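Local coordinates for alginate biosynthesis protein AlgX (Pseudomonas aeruginosa, PDB 4KNC), which takes part in the O-acetylation of the exopolysaccharide alginate and protects the polymer from degradation as it crosses the periplasm, at residues A[175-179]-A[227-233]; A[235-241]-A[261-267]; A[355-361]-A[429-435]. All blocks are in the same frame, centred on the assembly; numbering follows the deposited sequence.

Interaction 1. Residues A[175-179]-A[227-233]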
ATOM      1  N   GLU A 175      21.990  -1.522 -15.296  1.00 42.58           N
ATOM      2  CA  GLU A 175      21.698  -2.568 -16.277  1.00 44.52           C
ATOM      3  C   GLU A 175      20.255  -2.507 -16.767  1.00 47.43           C
ATOM      4  O   GLU A 175      19.903  -3.093 -17.793  1.00 47.50           O
ATOM      5  CB  GLU A 175      21.991  -3.955 -15.684  1.00 52.81           C
ATOM      6  CG  GLU A 175      23.459  -4.352 -15.726  1.00 72.80           C
ATOM      7  CD  GLU A 175      24.371  -3.359 -15.018  1.00 86.76           C
ATOM      8  OE1 GLU A 175      24.009  -2.886 -13.918  1.00 87.89           O
ATOM      9  OE2 GLU A 175      25.451  -3.049 -15.570  1.00 95.36           O
ATOM     10  N   ILE A 176      19.417  -1.814 -16.014  1.00 43.91           N
ATOM     11  CA  ILE A 176      18.020  -1.649 -16.399  1.00 48.47           C
ATOM     12  C   ILE A 176      17.956  -0.954 -17.763  1.00 43.80           C
ATOM     13  O   ILE A 176      18.725  -0.036 -18.017  1.00 41.41           O
ATOM     14  CB  ILE A 176      17.258  -0.881 -15.290  1.00 40.04           C
ATOM     15  CG1 ILE A 176      17.200  -1.753 -14.030  1.00 37.26           C
ATOM     16  CG2 ILE A 176      15.861  -0.474 -15.739  1.00 37.30           C
ATOM     17  CD1 ILE A 176      16.496  -1.126 -12.846  1.00 34.61           C
ATOM     18  N   PRO A 177      17.077  -1.434 -18.662  1.00 54.44           N
ATOM     19  CA  PRO A 177      16.893  -0.805 -19.979  1.00 56.48           C
ATOM     20  C   PRO A 177      16.567   0.674 -19.831  1.00 56.24           C
ATOM     21  O   PRO A 177      15.736   1.026 -18.994  1.00 51.26           O
ATOM     22  CB  PRO A 177      15.658  -1.512 -20.549  1.00 49.23           C
ATOM     23  CG  PRO A 177      15.525  -2.764 -19.812  1.00 49.63           C
ATOM     24  CD  PRO A 177      16.179  -2.586 -18.466  1.00 55.22           C
ATOM     25  N   LYS A 178      17.208   1.516 -20.631  1.00 50.43           N
ATOM     26  CA  LYS A 178      16.983   2.953 -20.570  1.00 50.00           C
ATOM     27  C   LYS A 178      16.224   3.424 -21.808  1.00 53.10           C
ATOM     28  O   LYS A 178      16.439   2.915 -22.909  1.00 53.81           O
ATOM     29  CB  LYS A 178      18.317   3.693 -20.447  1.00 51.16           C
ATOM     30  CG  LYS A 178      19.151   3.260 -19.254  1.00 55.09           C
ATOM     31  CD  LYS A 178      18.308   3.215 -17.983  1.00 64.85           C
ATOM     32  CE  LYS A 178      19.166   2.994 -16.748  1.00 59.53           C
ATOM     33  NZ  LYS A 178      19.604   1.592 -16.625  1.00 61.03           N
ATOM     34  N   LYS A 179      15.318   4.379 -21.616  1.00 47.51           N
ATOM     35  CA  LYS A 179      14.551   4.975 -22.712  1.00 50.99           C
ATOM     36  C   LYS A 179      14.404   6.461 -22.437  1.00 46.15           C
ATOM     37  O   LYS A 179      14.679   6.922 -21.334  1.00 50.90           O
ATOM     38  CB  LYS A 179      13.151   4.354 -22.805  1.00 58.35           C
ATOM     39  CG  LYS A 179      13.110   2.838 -22.715  1.00 63.82           C
ATOM     40  CD  LYS A 179      11.734   2.331 -22.310  1.00 65.35           C
ATOM     41  CE  LYS A 179      10.744   2.392 -23.456  1.00 60.10           C
ATOM     42  NZ  LYS A 179      10.368   1.020 -23.895  1.00 62.89           N
ATOM     43  N   ASP A 227      21.151   0.777 -25.016  1.00 67.94           N
ATOM     44  CA  ASP A 227      20.736   0.805 -23.616  1.00 69.73           C
ATOM     45  C   ASP A 227      19.295   0.325 -23.429  1.00 57.71           C
ATOM     46  O   ASP A 227      18.890   0.000 -22.320  1.00 54.70           O
ATOM     47  CB  ASP A 227      20.903   2.211 -23.037  1.00 79.68           C
ATOM     48  CG  ASP A 227      22.339   2.693 -23.088  1.00 87.86           C
ATOM     49  OD1 ASP A 227      23.253   1.838 -23.143  1.00 89.86           O
ATOM     50  OD2 ASP A 227      22.555   3.925 -23.070  1.00 91.23           O
ATOM     51  N   LEU A 228      18.540   0.272 -24.527  1.00 57.50           N
ATOM     52  CA  LEU A 228      17.170  -0.238 -24.532  1.00 59.34           C
ATOM     53  C   LEU A 228      17.106  -1.744 -24.221  1.00 62.20           C
ATOM     54  O   LEU A 228      16.034  -2.278 -23.873  1.00 51.86           O
ATOM     55  CB  LEU A 228      16.511   0.060 -25.892  1.00 61.67           C
ATOM     56  CG  LEU A 228      15.016  -0.222 -26.086  1.00 64.62           C
ATOM     57  CD1 LEU A 228      14.193   0.466 -25.009  1.00 64.41           C
ATOM     58  CD2 LEU A 228      14.537   0.208 -27.467  1.00 60.20           C
ATOM     59  N   PHE A 229      18.254  -2.420 -24.321  1.00 51.59           N
ATOM     60  CA  PHE A 229      18.296  -3.887 -24.233  1.00 55.87           C
ATOM     61  C   PHE A 229      19.019  -4.512 -23.029  1.00 53.10           C
ATOM     62  O   PHE A 229      19.191  -5.737 -22.966  1.00 55.35           O
ATOM     63  CB  PHE A 229      18.800  -4.468 -25.551  1.00 54.65           C
ATOM     64  CG  PHE A 229      17.853  -4.230 -26.686  1.00 63.96           C
ATOM     65  CD1 PHE A 229      17.939  -3.077 -27.449  1.00 66.45           C
ATOM     66  CD2 PHE A 229      16.836  -5.133 -26.950  1.00 67.02           C
ATOM     67  CE1 PHE A 229      17.057  -2.848 -28.477  1.00 67.96           C
ATOM     68  CE2 PHE A 229      15.950  -4.911 -27.976  1.00 67.71           C
ATOM     69  CZ  PHE A 229      16.061  -3.763 -28.739  1.00 70.27           C
ATOM     70  N   GLY A 230      19.413  -3.675 -22.072  1.00 47.61           N
ATOM     71  CA  GLY A 230      19.921  -4.158 -20.800  1.00 51.49           C
ATOM     72  C   GLY A 230      18.884  -5.061 -20.159  1.00 55.79           C
ATOM     73  O   GLY A 230      17.680  -4.812 -20.288  1.00 59.21           O
ATOM     74  N   ASP A 231      19.342  -6.121 -19.493  1.00 51.57           N
ATOM     75  CA  ASP A 231      18.440  -7.123 -18.920  1.00 60.59           C
ATOM     76  C   ASP A 231      17.445  -7.659 -19.954  1.00 61.07           C
ATOM     77  O   ASP A 231      16.300  -7.966 -19.623  1.00 57.44           O
ATOM     78  CB  ASP A 231      17.687  -6.570 -17.699  1.00 59.56           C
ATOM     79  CG  ASP A 231      18.603  -6.320 -16.508  1.00 67.16           C
ATOM     80  OD1 ASP A 231      19.708  -6.908 -16.474  1.00 67.98           O
ATOM     81  OD2 ASP A 231      18.215  -5.547 -15.601  1.00 62.76           O
ATOM     82  N   GLY A 232      17.880  -7.753 -21.208  1.00 64.06           N
ATOM     83  CA  GLY A 232      17.037  -8.310 -22.250  1.00 64.73           C
ATOM     84  C   GLY A 232      15.895  -7.406 -22.682  1.00 57.84           C
ATOM     85  O   GLY A 232      15.033  -7.825 -23.443  1.00 57.17           O
ATOM     86  N   GLY A 233      15.877  -6.167 -22.197  1.00 60.42           N
ATOM     87  CA  GLY A 233      14.886  -5.207 -22.658  1.00 57.65           C
ATOM     88  C   GLY A 233      13.582  -5.125 -21.869  1.00 61.05           C
ATOM     89  O   GLY A 233      12.831  -4.149 -22.001  1.00 58.79           O
TER
HETATM   90  O   HOH W   1      20.588  -0.596 -20.070  1.00 50.32           O
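E175 meets the second loop through its backbone. Its carbonyl O receives a CA-H...O contact from G230, with CA 3.2 Å from E175 O. The carboxylate of D231 lies near the same carbonyl, and its OD1 is 3.8 Å from E175 CB. A water lies between I176 O and D227 O, within hydrogen-bonding distance of both. Other acceptors compete for its protons, so the two bonds may not exist at once.

P177 fills the middle of the contact. Its CG sits 3.0 Å from G230 O, and its CB faces L228 O. P177 CA makes a CA-H...O contact with D227 O, 3.2 Å away. K178 makes the one direct hydrogen bond between the loops: K178 N donates to D227 O over 2.8 Å. The bond is nearly straight at the hydrogen (163°), but the donor stands above the carbonyl plane. The lysine chain turns at chi2 (-48°) and carries NZ back to F173, where it bonds to the carbonyl O and makes a cation-pi contact with the ring. K179 closes the contact, with its CG against L228 CD1 at 3.5 Å, a tight carbon pair.

D227 O accepts one hydrogen bond and a weaker CA-H contact. The P177 ring and the K179-L228 pair add packing. This surface contact of the SGNH hydrolase-like domain depends on the path of two loops more than on polar side chains.

Interaction 2. Residues A[235-241]-A[261-267]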
ATOM      1  N   PRO A 235      10.930  -4.435 -18.811  1.00 52.40           N
ATOM      2  CA  PRO A 235      10.819  -3.520 -17.664  1.00 45.37           C
ATOM      3  C   PRO A 235      11.233  -4.202 -16.369  1.00 48.00           C
ATOM      4  O   PRO A 235      10.947  -5.381 -16.179  1.00 55.38           O
ATOM      5  CB  PRO A 235       9.323  -3.173 -17.631  1.00 40.85           C
ATOM      6  CG  PRO A 235       8.900  -3.298 -19.060  1.00 49.34           C
ATOM      7  CD  PRO A 235       9.668  -4.508 -19.567  1.00 54.55           C
ATOM      8  N   GLN A 236      11.890  -3.460 -15.485  1.00 41.63           N
ATOM      9  CA  GLN A 236      12.565  -4.050 -14.334  1.00 30.46           C
ATOM     10  C   GLN A 236      12.184  -3.352 -13.034  1.00 37.50           C
ATOM     11  O   GLN A 236      12.714  -3.684 -11.969  1.00 37.71           O
ATOM     12  CB  GLN A 236      14.081  -3.957 -14.536  1.00 36.54           C
ATOM     13  CG  GLN A 236      14.586  -4.764 -15.724  1.00 48.52           C
ATOM     14  CD  GLN A 236      14.327  -6.245 -15.545  1.00 54.60           C
ATOM     15  OE1 GLN A 236      14.320  -6.747 -14.421  1.00 52.29           O
ATOM     16  NE2 GLN A 236      14.094  -6.949 -16.649  1.00 60.11           N
ATOM     17  N   ILE A 237      11.281  -2.373 -13.133  1.00 33.51           N
ATOM     18  CA  ILE A 237      10.836  -1.588 -11.979  1.00 29.61           C
ATOM     19  C   ILE A 237       9.307  -1.605 -11.873  1.00 31.44           C
ATOM     20  O   ILE A 237       8.614  -1.329 -12.846  1.00 32.89           O
ATOM     21  CB  ILE A 237      11.312  -0.118 -12.056  1.00 28.93           C
ATOM     22  CG1 ILE A 237      12.832  -0.050 -12.277  1.00 38.00           C
ATOM     23  CG2 ILE A 237      10.911   0.623 -10.783  1.00 28.45           C
ATOM     24  CD1 ILE A 237      13.402   1.368 -12.229  1.00 33.55           C
ATOM     25  N   ALA A 238       8.799  -1.938 -10.690  1.00 34.79           N
ATOM     26  CA  ALA A 238       7.367  -2.046 -10.453  1.00 32.70           C
ATOM     27  C   ALA A 238       6.963  -1.104  -9.345  1.00 31.17           C
ATOM     28  O   ALA A 238       7.708  -0.895  -8.391  1.00 37.60           O
ATOM     29  CB  ALA A 238       7.000  -3.471 -10.079  1.00 37.58           C
ATOM     30  N   LEU A 239       5.773  -0.537  -9.481  1.00 30.60           N
ATOM     31  CA  LEU A 239       5.250   0.410  -8.525  1.00 29.89           C
ATOM     32  C   LEU A 239       3.986  -0.160  -7.906  1.00 34.12           C
ATOM     33  O   LEU A 239       3.052  -0.544  -8.616  1.00 32.47           O
ATOM     34  CB  LEU A 239       4.938   1.732  -9.226  1.00 30.85           C
ATOM     35  CG  LEU A 239       4.220   2.819  -8.429  1.00 29.49           C
ATOM     36  CD1 LEU A 239       4.993   3.206  -7.172  1.00 27.66           C
ATOM     37  CD2 LEU A 239       3.988   4.029  -9.318  1.00 25.27           C
ATOM     38  N   VAL A 240       3.958  -0.230  -6.582  1.00 31.43           N
ATOM     39  CA  VAL A 240       2.743  -0.612  -5.880  1.00 32.60           C
ATOM     40  C   VAL A 240       2.379   0.544  -4.961  1.00 35.17           C
ATOM     41  O   VAL A 240       3.266   1.195  -4.406  1.00 32.30           O
ATOM     42  CB  VAL A 240       2.888  -1.956  -5.116  1.00 31.65           C
ATOM     43  CG1 VAL A 240       2.985  -3.102  -6.111  1.00 26.58           C
ATOM     44  CG2 VAL A 240       4.100  -1.944  -4.177  1.00 26.11           C
ATOM     45  N   GLY A 241       1.085   0.832  -4.840  1.00 31.55           N
ATOM     46  CA  GLY A 241       0.668   2.059  -4.189  1.00 30.72           C
ATOM     47  C   GLY A 241      -0.827   2.275  -4.126  1.00 33.80           C
ATOM     48  O   GLY A 241      -1.605   1.351  -4.332  1.00 30.56           O
ATOM     49  N   ALA A 261      13.656   4.936 -16.977  1.00 36.05           N
ATOM     50  CA  ALA A 261      13.275   3.522 -16.950  1.00 35.07           C
ATOM     51  C   ALA A 261      11.767   3.339 -17.008  1.00 33.27           C
ATOM     52  O   ALA A 261      11.028   4.183 -16.490  1.00 31.41           O
ATOM     53  CB  ALA A 261      13.809   2.866 -15.693  1.00 33.97           C
ATOM     54  N   ASP A 262      11.320   2.237 -17.618  1.00 36.57           N
ATOM     55  CA  ASP A 262       9.912   1.816 -17.556  1.00 37.55           C
ATOM     56  C   ASP A 262       9.455   1.528 -16.122  1.00 34.30           C
ATOM     57  O   ASP A 262      10.170   0.906 -15.337  1.00 37.47           O
ATOM     58  CB  ASP A 262       9.662   0.570 -18.417  1.00 43.85           C
ATOM     59  CG  ASP A 262       9.387   0.908 -19.878  1.00 55.35           C
ATOM     60  OD1 ASP A 262       8.817   1.983 -20.140  1.00 54.71           O
ATOM     61  OD2 ASP A 262       9.734   0.104 -20.766  1.00 58.92           O
ATOM     62  N   ILE A 263       8.259   1.985 -15.781  1.00 30.90           N
ATOM     63  CA  ILE A 263       7.709   1.727 -14.456  1.00 33.26           C
ATOM     64  C   ILE A 263       6.404   0.967 -14.605  1.00 39.64           C
ATOM     65  O   ILE A 263       5.413   1.517 -15.087  1.00 34.43           O
ATOM     66  CB  ILE A 263       7.446   3.043 -13.696  1.00 34.57           C
ATOM     67  CG1 ILE A 263       8.722   3.892 -13.612  1.00 33.78           C
ATOM     68  CG2 ILE A 263       6.883   2.759 -12.321  1.00 33.92           C
ATOM     69  CD1 ILE A 263       9.710   3.451 -12.559  1.00 31.43           C
ATOM     70  N   LEU A 264       6.398  -0.303 -14.212  1.00 42.60           N
ATOM     71  CA  LEU A 264       5.158  -1.082 -14.195  1.00 40.16           C
ATOM     72  C   LEU A 264       4.266  -0.622 -13.066  1.00 39.25           C
ATOM     73  O   LEU A 264       4.561  -0.895 -11.906  1.00 37.78           O
ATOM     74  CB  LEU A 264       5.465  -2.562 -13.994  1.00 44.08           C
ATOM     75  CG  LEU A 264       6.422  -3.175 -15.010  1.00 54.86           C
ATOM     76  CD1 LEU A 264       6.823  -4.570 -14.561  1.00 62.17           C
ATOM     77  CD2 LEU A 264       5.778  -3.215 -16.386  1.00 49.24           C
ATOM     78  N   ASN A 265       3.166   0.054 -13.401  1.00 34.13           N
ATOM     79  CA  ASN A 265       2.252   0.585 -12.396  1.00 35.19           C
ATOM     80  C   ASN A 265       1.188  -0.430 -11.953  1.00 41.77           C
ATOM     81  O   ASN A 265       0.305  -0.777 -12.729  1.00 47.53           O
ATOM     82  CB  ASN A 265       1.573   1.843 -12.937  1.00 34.32           C
ATOM     83  CG  ASN A 265       0.796   2.600 -11.874  1.00 36.15           C
ATOM     84  OD1 ASN A 265       0.479   2.065 -10.817  1.00 39.23           O
ATOM     85  ND2 ASN A 265       0.482   3.859 -12.159  1.00 35.25           N
ATOM     86  N   ASN A 266       1.263  -0.882 -10.704  1.00 30.37           N
ATOM     87  CA  ASN A 266       0.257  -1.792 -10.159  1.00 30.17           C
ATOM     88  C   ASN A 266      -0.509  -1.191  -8.983  1.00 36.22           C
ATOM     89  O   ASN A 266      -1.080  -1.921  -8.158  1.00 39.19           O
ATOM     90  CB  ASN A 266       0.902  -3.130  -9.739  1.00 38.76           C
ATOM     91  CG  ASN A 266       1.472  -3.918 -10.931  1.00 47.73           C
ATOM     92  OD1 ASN A 266       2.681  -4.082 -11.056  1.00 50.54           O
ATOM     93  ND2 ASN A 266       0.594  -4.415 -11.795  1.00 51.31           N
ATOM     94  N   ALA A 267      -0.530   0.140  -8.907  1.00 28.25           N
ATOM     95  CA  ALA A 267      -1.232   0.829  -7.831  1.00 33.80           C
ATOM     96  C   ALA A 267      -2.714   0.455  -7.835  1.00 38.32           C
ATOM     97  O   ALA A 267      -3.278   0.157  -8.890  1.00 34.88           O
ATOM     98  CB  ALA A 267      -1.086   2.333  -7.977  1.00 33.72           C
TER
HETATM   99  O   HOH W   2      12.236  -0.623 -16.089  1.00 35.54           O
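A261 begins the contact with its methyl: CB lies 3.8 Å from CD1 at the far end of I237. D262 comes next. Its CB packs against P235 CB, and its carbonyl O accepts from a water that in turn accepts from Q236 N. This water spans the gap just before the strands pair directly.

I263 sends its two branches to different partners. CD1 touches I237 CG2 at 3.5 Å, while CG2 meets L239 CB. Its CG2 is anti to the backbone N and CG1 lies beside that N (chi1 -56°), which spreads the branches along the neighbouring strand. These side chains share a sheet face covered partly by helix 251-259, through L255 on I263 and A252 on L239.

L264 lies on the other face, with A238. Its backbone bonds both ways: L264 N donates to I237 O over 2.8 Å, in the carbonyl plane, and L264 O accepts from L239 N at 2.7 Å. Its CD2 reaches back to P235 CB. N265 uses OD1 to accept from A267 N at 2.9 Å, forming an Asx turn as the strand ends. Its ND2 bonds to S245 O. N266 N then donates to L239 O (2.8 Å), and its CB approaches V240 CG1. A267 packs its CB beside G241 O, about 7 Å from the side chain of S243, the inferred nucleophile.

The strands form the parallel pair of a beta-alpha-beta unit. Successive backbone bonds and the packing of I263 against I237 and L239 hold them together. The Asx turn shapes the end of the strand. The bond from N265 ND2 to S245 O joins that end to the loop carrying the inferred nucleophile.

Interaction 3. Residues A[355-361]-A[429-435]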
ATOM      1  N   TYR A 355       4.808 -23.772   8.417  1.00 63.95           N
ATOM      2  CA  TYR A 355       3.900 -24.200   7.343  1.00 56.50           C
ATOM      3  C   TYR A 355       3.067 -23.065   6.736  1.00 52.62           C
ATOM      4  O   TYR A 355       2.888 -22.018   7.361  1.00 49.42           O
ATOM      5  CB  TYR A 355       3.017 -25.381   7.782  1.00 62.61           C
ATOM      6  CG  TYR A 355       3.571 -26.743   7.371  1.00 66.10           C
ATOM      7  CD1 TYR A 355       4.552 -27.379   8.125  1.00 61.86           C
ATOM      8  CD2 TYR A 355       3.116 -27.380   6.219  1.00 63.20           C
ATOM      9  CE1 TYR A 355       5.059 -28.620   7.746  1.00 67.18           C
ATOM     10  CE2 TYR A 355       3.618 -28.613   5.833  1.00 64.18           C
ATOM     11  CZ  TYR A 355       4.584 -29.230   6.599  1.00 65.53           C
ATOM     12  OH  TYR A 355       5.071 -30.457   6.205  1.00 65.61           O
ATOM     13  N   VAL A 356       2.561 -23.287   5.518  1.00 50.81           N
ATOM     14  CA  VAL A 356       1.884 -22.232   4.759  1.00 48.80           C
ATOM     15  C   VAL A 356       0.582 -22.699   4.070  1.00 54.49           C
ATOM     16  O   VAL A 356       0.482 -23.837   3.601  1.00 54.59           O
ATOM     17  CB  VAL A 356       2.872 -21.582   3.743  1.00 64.85           C
ATOM     18  CG1 VAL A 356       2.146 -20.836   2.626  1.00 65.19           C
ATOM     19  CG2 VAL A 356       3.839 -20.654   4.471  1.00 59.51           C
ATOM     20  N   ALA A 357      -0.415 -21.816   4.034  1.00 50.68           N
ATOM     21  CA  ALA A 357      -1.701 -22.092   3.396  1.00 55.72           C
ATOM     22  C   ALA A 357      -1.900 -21.304   2.096  1.00 56.59           C
ATOM     23  O   ALA A 357      -1.530 -20.126   2.003  1.00 60.49           O
ATOM     24  CB  ALA A 357      -2.840 -21.791   4.361  1.00 59.66           C
ATOM     25  N   ASP A 358      -2.508 -21.968   1.113  1.00 52.88           N
ATOM     26  CA  ASP A 358      -2.742 -21.421  -0.217  1.00 50.98           C
ATOM     27  C   ASP A 358      -4.174 -21.748  -0.626  1.00 48.94           C
ATOM     28  O   ASP A 358      -4.550 -22.916  -0.690  1.00 58.59           O
ATOM     29  CB  ASP A 358      -1.764 -22.053  -1.219  1.00 57.01           C
ATOM     30  CG  ASP A 358      -1.647 -21.258  -2.513  1.00 54.46           C
ATOM     31  OD1 ASP A 358      -2.643 -20.622  -2.926  1.00 51.95           O
ATOM     32  OD2 ASP A 358      -0.552 -21.265  -3.117  1.00 52.62           O
ATOM     33  N   VAL A 359      -4.967 -20.726  -0.924  1.00 47.85           N
ATOM     34  CA  VAL A 359      -6.420 -20.898  -1.013  1.00 57.99           C
ATOM     35  C   VAL A 359      -7.069 -20.124  -2.166  1.00 63.10           C
ATOM     36  O   VAL A 359      -6.864 -18.927  -2.302  1.00 60.32           O
ATOM     37  CB  VAL A 359      -7.089 -20.421   0.298  1.00 52.40           C
ATOM     38  CG1 VAL A 359      -8.600 -20.463   0.181  1.00 49.09           C
ATOM     39  CG2 VAL A 359      -6.609 -21.246   1.479  1.00 47.17           C
ATOM     40  N   THR A 360      -7.893 -20.793  -2.969  1.00 60.07           N
ATOM     41  CA  THR A 360      -8.481 -20.157  -4.142  1.00 57.99           C
ATOM     42  C   THR A 360      -9.990 -20.360  -4.313  1.00 56.17           C
ATOM     43  O   THR A 360     -10.454 -21.472  -4.580  1.00 61.61           O
ATOM     44  CB  THR A 360      -7.783 -20.627  -5.422  1.00 59.33           C
ATOM     45  OG1 THR A 360      -6.387 -20.303  -5.351  1.00 58.37           O
ATOM     46  CG2 THR A 360      -8.408 -19.954  -6.637  1.00 57.89           C
ATOM     47  N   TYR A 361     -10.744 -19.272  -4.168  1.00 58.41           N
ATOM     48  CA  TYR A 361     -12.177 -19.255  -4.480  1.00 70.09           C
ATOM     49  C   TYR A 361     -12.449 -19.516  -5.960  1.00 76.17           C
ATOM     50  O   TYR A 361     -11.641 -19.164  -6.821  1.00 81.85           O
ATOM     51  CB  TYR A 361     -12.789 -17.899  -4.137  1.00 67.18           C
ATOM     52  CG  TYR A 361     -13.049 -17.662  -2.673  1.00 68.51           C
ATOM     53  CD1 TYR A 361     -13.883 -18.502  -1.949  1.00 65.34           C
ATOM     54  CD2 TYR A 361     -12.482 -16.576  -2.020  1.00 70.93           C
ATOM     55  CE1 TYR A 361     -14.133 -18.277  -0.611  1.00 62.91           C
ATOM     56  CE2 TYR A 361     -12.722 -16.343  -0.683  1.00 65.93           C
ATOM     57  CZ  TYR A 361     -13.550 -17.193   0.017  1.00 64.62           C
ATOM     58  OH  TYR A 361     -13.789 -16.954   1.352  1.00 66.10           O
ATOM     59  N   VAL A 429     -14.316 -23.716  -3.253  1.00 84.49           N
ATOM     60  CA  VAL A 429     -13.006 -23.255  -2.809  1.00 76.52           C
ATOM     61  C   VAL A 429     -11.987 -24.387  -2.851  1.00 72.19           C
ATOM     62  O   VAL A 429     -12.320 -25.558  -2.606  1.00 78.41           O
ATOM     63  CB  VAL A 429     -13.068 -22.610  -1.398  1.00 72.83           C
ATOM     64  CG1 VAL A 429     -13.362 -23.656  -0.331  1.00 71.50           C
ATOM     65  CG2 VAL A 429     -11.778 -21.867  -1.091  1.00 70.95           C
ATOM     66  N   GLN A 430     -10.752 -24.028  -3.192  1.00 67.97           N
ATOM     67  CA  GLN A 430      -9.648 -24.975  -3.287  1.00 72.85           C
ATOM     68  C   GLN A 430      -8.552 -24.612  -2.288  1.00 78.02           C
ATOM     69  O   GLN A 430      -7.957 -23.544  -2.378  1.00 84.07           O
ATOM     70  CB  GLN A 430      -9.087 -24.969  -4.716  1.00 78.49           C
ATOM     71  CG  GLN A 430      -7.611 -25.358  -4.845  1.00 81.06           C
ATOM     72  CD  GLN A 430      -7.355 -26.819  -4.537  1.00 84.31           C
ATOM     73  OE1 GLN A 430      -8.183 -27.680  -4.826  1.00 85.73           O
ATOM     74  NE2 GLN A 430      -6.198 -27.107  -3.949  1.00 87.96           N
ATOM     75  N   ALA A 431      -8.272 -25.493  -1.337  1.00 73.64           N
ATOM     76  CA  ALA A 431      -7.230 -25.180  -0.359  1.00 64.55           C
ATOM     77  C   ALA A 431      -6.090 -26.193  -0.330  1.00 63.03           C
ATOM     78  O   ALA A 431      -6.280 -27.379  -0.600  1.00 69.70           O
ATOM     79  CB  ALA A 431      -7.828 -25.007   1.023  1.00 59.83           C
ATOM     80  N   SER A 432      -4.906 -25.708   0.017  1.00 59.56           N
ATOM     81  CA  SER A 432      -3.708 -26.529   0.037  1.00 65.04           C
ATOM     82  C   SER A 432      -2.727 -26.027   1.084  1.00 60.65           C
ATOM     83  O   SER A 432      -2.652 -24.830   1.359  1.00 67.47           O
ATOM     84  CB  SER A 432      -3.049 -26.538  -1.342  1.00 66.23           C
ATOM     85  OG  SER A 432      -3.885 -27.189  -2.283  1.00 68.45           O
ATOM     86  N   ILE A 433      -1.979 -26.957   1.659  1.00 52.13           N
ATOM     87  CA  ILE A 433      -1.041 -26.653   2.730  1.00 56.38           C
ATOM     88  C   ILE A 433       0.318 -27.196   2.331  1.00 63.23           C
ATOM     89  O   ILE A 433       0.436 -28.360   1.953  1.00 66.21           O
ATOM     90  CB  ILE A 433      -1.474 -27.338   4.046  1.00 66.18           C
ATOM     91  CG1 ILE A 433      -2.677 -26.614   4.645  1.00 67.41           C
ATOM     92  CG2 ILE A 433      -0.342 -27.350   5.058  1.00 71.82           C
ATOM     93  CD1 ILE A 433      -2.336 -25.275   5.203  1.00 52.29           C
ATOM     94  N   CYS A 434       1.344 -26.359   2.419  1.00 59.32           N
ATOM     95  CA  CYS A 434       2.671 -26.757   1.971  1.00 57.41           C
ATOM     96  C   CYS A 434       3.784 -26.366   2.931  1.00 60.24           C
ATOM     97  O   CYS A 434       3.648 -25.450   3.764  1.00 60.14           O
ATOM     98  CB  CYS A 434       2.979 -26.180   0.584  1.00 55.73           C
ATOM     99  SG  CYS A 434       2.951 -24.367   0.512  1.00 62.53           S
ATOM    100  N   GLN A 435       4.888 -27.088   2.790  1.00 61.97           N
ATOM    101  CA  GLN A 435       6.114 -26.759   3.478  1.00 75.47           C
ATOM    102  C   GLN A 435       6.607 -25.375   3.045  1.00 85.11           C
ATOM    103  O   GLN A 435       6.367 -24.941   1.920  1.00 87.31           O
ATOM    104  CB  GLN A 435       7.182 -27.830   3.241  1.00 78.26           C
ATOM    105  CG  GLN A 435       8.346 -27.745   4.205  1.00 83.71           C
ATOM    106  CD  GLN A 435       8.930 -29.101   4.522  1.00 97.10           C
ATOM    107  OE1 GLN A 435       8.636 -30.087   3.847  1.00102.76           O
ATOM    108  NE2 GLN A 435       9.756 -29.162   5.559  1.00103.32           N
TER
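V356 O is approached by two groups of the facing strand. C434 N donates to it over 2.9 Å, in the carbonyl plane, and I433 CA adds a CA-H...O contact at 3.3 Å. V356 N returns a bond to C434 O. Two more hydrogen-bonded pairs follow, D358 with S432 and T360 with Q430, each with an N-H...O hydrogen bond in both directions. The shortest is T360 N to Q430 O, 2.8 Å.

Between these pairs, A357, V359 and Y361 stand beside I433, A431 and V429 on one face of the sheet, in the non-hydrogen-bonded pairs. I433 CD1 touches A357 CB at 3.6 Å. Its CG2 lies by Y355 CD2. V359 splits its methyls: CG1 meets V429 CG2 (3.7 Å) and CG2 meets A431 CB. CG1 is anti to the backbone N (chi1 175°), which turns it to V429 and leaves CG2 for A431. Near the end of the pairing, Q435 CA lies over one face of the Y355 ring in a CH-pi contact, 4.2 Å from the centroid and offset toward the rim.

The opposite face carries C434, S432 and D358. C434 SG passes by V356 CG1 and forms a disulfide with C321. D358 makes a salt bridge with R396, and S432 OG bonds to S329.

These are the two central strands of a four-stranded antiparallel sheet. A431 and I433 touch strand 338-343 of a second such sheet. Two facing sheets are consistent with the beta-sandwich of a carbohydrate-binding module that may bind alginate.

In the fold
The three contacts follow one another along the chain, none nested in another. Interactions 1 and 2 both belong to the SGNH hydrolase-like domain, with centres 15 Å apart, and they touch. P177, I176 and D231 pack on Q236, and K179 forms a long, weak ion pair with D262. The loops of interaction 1 thus lie against the start of the strand pair of interaction 2, which belongs to the parallel sheet. The opposite end of that pair lies near the inferred active-site serine. Interaction 3 lies in the carbohydrate-binding module, about 28 Å from interaction 2 between centres. The protein thus keeps its inferred catalytic residues and the module that may bind alginate in separate domains.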